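Local coordinates for acylphosphatase (Coxiella burnetii, PDB 3TRG), which catalyses the hydrolysis of acyl phosphates to a carboxylate and inorganic phosphate, at residues L38-W43 with M64-W69. Sequence-based numbering, arbitrary orientation.
Sequences LQLTGW and MILTEW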
loop_
_atom_site.group_PDB
_atom_site.type_symbol
_atom_site.label_atom_id
_atom_site.label_comp_id
_atom_site.label_asym_id
_atom_site.label_seq_id
_atom_site.Cartn_x
_atom_site.Cartn_y
_atom_site.Cartn_z
ATOM N N LEU A 38 1.711 -3.349 -9.780
ATOM C CA LEU A 38 3.086 -2.918 -9.548
ATOM C C LEU A 38 3.988 -4.043 -9.029
ATOM O O LEU A 38 5.131 -3.799 -8.644
ATOM C CB LEU A 38 3.104 -1.733 -8.578
ATOM C CG LEU A 38 2.409 -0.472 -9.096
ATOM C CD1 LEU A 38 2.243 0.526 -7.966
ATOM C CD2 LEU A 38 3.208 0.140 -10.244
ATOM N N GLN A 39 3.466 -5.266 -9.010
ATOM C CA GLN A 39 4.209 -6.421 -8.515
ATOM C C GLN A 39 4.691 -6.246 -7.079
ATOM O O GLN A 39 5.850 -6.544 -6.756
ATOM C CB GLN A 39 5.395 -6.743 -9.432
ATOM C CG GLN A 39 4.986 -7.072 -10.859
ATOM C CD GLN A 39 6.089 -7.763 -11.636
ATOM O OE1 GLN A 39 6.677 -8.741 -11.167
ATOM N NE2 GLN A 39 6.377 -7.259 -12.830
ATOM N N LEU A 40 3.790 -5.764 -6.228
ATOM C CA LEU A 40 4.064 -5.620 -4.806
ATOM C C LEU A 40 3.277 -6.666 -4.032
ATOM O O LEU A 40 2.223 -7.126 -4.486
ATOM C CB LEU A 40 3.659 -4.222 -4.329
ATOM C CG LEU A 40 4.408 -3.047 -4.963
ATOM C CD1 LEU A 40 3.768 -1.731 -4.549
ATOM C CD2 LEU A 40 5.875 -3.086 -4.571
ATOM N N THR A 41 3.794 -7.033 -2.863
ATOM C CA THR A 41 3.115 -7.958 -1.963
ATOM C C THR A 41 2.847 -7.266 -0.628
ATOM O O THR A 41 3.338 -6.166 -0.383
ATOM C CB THR A 41 3.954 -9.219 -1.727
ATOM O OG1 THR A 41 5.215 -8.848 -1.153
ATOM C CG2 THR A 41 4.194 -9.951 -3.042
ATOM N N GLY A 42 2.057 -7.903 0.228
ATOM C CA GLY A 42 1.695 -7.291 1.491
ATOM C C GLY A 42 0.208 -7.388 1.765
ATOM O O GLY A 42 -0.432 -8.380 1.412
ATOM N N TRP A 43 -0.344 -6.363 2.405
ATOM C CA TRP A 43 -1.750 -6.399 2.801
ATOM C C TRP A 43 -2.328 -5.004 3.008
ATOM O O TRP A 43 -1.592 -4.027 3.180
ATOM C CB TRP A 43 -1.930 -7.235 4.077
ATOM C CG TRP A 43 -1.091 -6.774 5.244
ATOM C CD1 TRP A 43 0.124 -7.271 5.628
ATOM C CD2 TRP A 43 -1.410 -5.728 6.176
ATOM N NE1 TRP A 43 0.578 -6.598 6.743
ATOM C CE2 TRP A 43 -0.342 -5.649 7.097
ATOM C CE3 TRP A 43 -2.492 -4.857 6.322
ATOM C CZ2 TRP A 43 -0.328 -4.728 8.147
ATOM C CZ3 TRP A 43 -2.477 -3.945 7.367
ATOM C CH2 TRP A 43 -1.401 -3.887 8.265
HETATM N N MSE A 64 7.393 3.467 -4.630
HETATM C CA MSE A 64 7.255 4.917 -4.724
HETATM C C MSE A 64 6.158 5.376 -5.679
HETATM O O MSE A 64 5.576 6.439 -5.492
HETATM C CB MSE A 64 8.600 5.571 -5.049
HETATM C CG MSE A 64 9.625 5.377 -3.943
HETATM SE SE MSE A 64 9.011 6.156 -2.244
HETATM C CE MSE A 64 9.092 8.024 -2.774
ATOM N N ILE A 65 5.870 4.571 -6.692
ATOM C CA ILE A 65 4.716 4.831 -7.534
ATOM C C ILE A 65 3.437 4.640 -6.713
ATOM O O ILE A 65 2.512 5.450 -6.791
ATOM C CB ILE A 65 4.715 3.922 -8.764
ATOM C CG1 ILE A 65 5.876 4.302 -9.687
ATOM C CG2 ILE A 65 3.382 4.017 -9.506
ATOM C CD1 ILE A 65 6.072 3.342 -10.824
ATOM N N LEU A 66 3.396 3.584 -5.905
ATOM C CA LEU A 66 2.243 3.349 -5.036
ATOM C C LEU A 66 1.997 4.499 -4.062
ATOM O O LEU A 66 0.865 4.970 -3.933
ATOM C CB LEU A 66 2.408 2.049 -4.249
ATOM C CG LEU A 66 1.243 1.712 -3.316
ATOM C CD1 LEU A 66 0.005 1.368 -4.127
ATOM C CD2 LEU A 66 1.630 0.554 -2.409
ATOM N N THR A 67 3.047 4.944 -3.372
ATOM C CA THR A 67 2.887 6.012 -2.385
ATOM C C THR A 67 2.376 7.307 -3.015
ATOM O O THR A 67 1.656 8.064 -2.371
ATOM C CB THR A 67 4.175 6.295 -1.565
ATOM O OG1 THR A 67 5.238 6.704 -2.435
ATOM C CG2 THR A 67 4.603 5.067 -0.773
ATOM N N GLU A 68 2.743 7.566 -4.267
ATOM C CA GLU A 68 2.240 8.761 -4.934
ATOM C C GLU A 68 0.773 8.573 -5.302
ATOM O O GLU A 68 -0.040 9.485 -5.147
ATOM C CB GLU A 68 3.063 9.117 -6.174
ATOM C CG GLU A 68 2.495 10.322 -6.917
ATOM C CD GLU A 68 3.444 10.898 -7.949
ATOM O OE1 GLU A 68 4.655 10.593 -7.895
ATOM O OE2 GLU A 68 2.974 11.668 -8.815
ATOM N N TRP A 69 0.439 7.375 -5.771
ATOM C CA TRP A 69 -0.927 7.064 -6.163
ATOM C C TRP A 69 -1.897 7.114 -4.979
ATOM O O TRP A 69 -3.080 7.424 -5.145
ATOM C CB TRP A 69 -0.990 5.691 -6.840
ATOM C CG TRP A 69 -2.393 5.274 -7.143
ATOM C CD1 TRP A 69 -3.135 5.628 -8.234
ATOM C CD2 TRP A 69 -3.237 4.450 -6.331
ATOM N NE1 TRP A 69 -4.388 5.066 -8.154
ATOM C CE2 TRP A 69 -4.473 4.337 -6.995
ATOM C CE3 TRP A 69 -3.063 3.789 -5.110
ATOM C CZ2 TRP A 69 -5.531 3.593 -6.479
ATOM C CZ3 TRP A 69 -4.118 3.052 -4.596
ATOM C CH2 TRP A 69 -5.336 2.962 -5.281
#
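L38 sets one methyl, CD1, over a face of the peptide group joining I65 and L66, almost straight above the nitrogen: CD1 is 3.9 Å from L66 N. The same L38 methyl reaches L66 CB at 4.0 Å, while the other branch, CD2, lies 4.0 Å from I65 CG2. Because CD1 is equally near this CG2, the fork of L38 straddles the I65 branch methyl. That methyl faces L38 because I65 turns its longer branch anti to the carbonyl carbon (chi1 -68°), with CG2 anti to the backbone N. Deeper in, L40 crosses L66 at a slant, and its CD1 meets L66 CD2 at 3.8 Å and L66 CB at 4.0 Å. L66, extended away from its backbone N (chi1 -180°), reaches on to A56 of strand 52-57 and to K34 of helix 27-37, which also makes a cation-pi contact with W69. The side-chain contacts are all between apolar groups, and burial increases from I65, at the exposed margin, to the L40–L66 pair. L38 O adds a polar tie to the same helix by accepting a hydrogen bond from S62 OG. The chain reverses at Q39, the positive-phi C-prime residue of a Schellman motif in which L40 N bonds to A35 O, bringing L38 and L40 to the same helix 60-69. The link from helix 27-37 to strand 41-46 is thereby packed against helix 60-69, within the ferredoxin-like alpha/beta sandwich (beta-alpha-beta-beta-alpha-beta) characteristic of acylphosphatases.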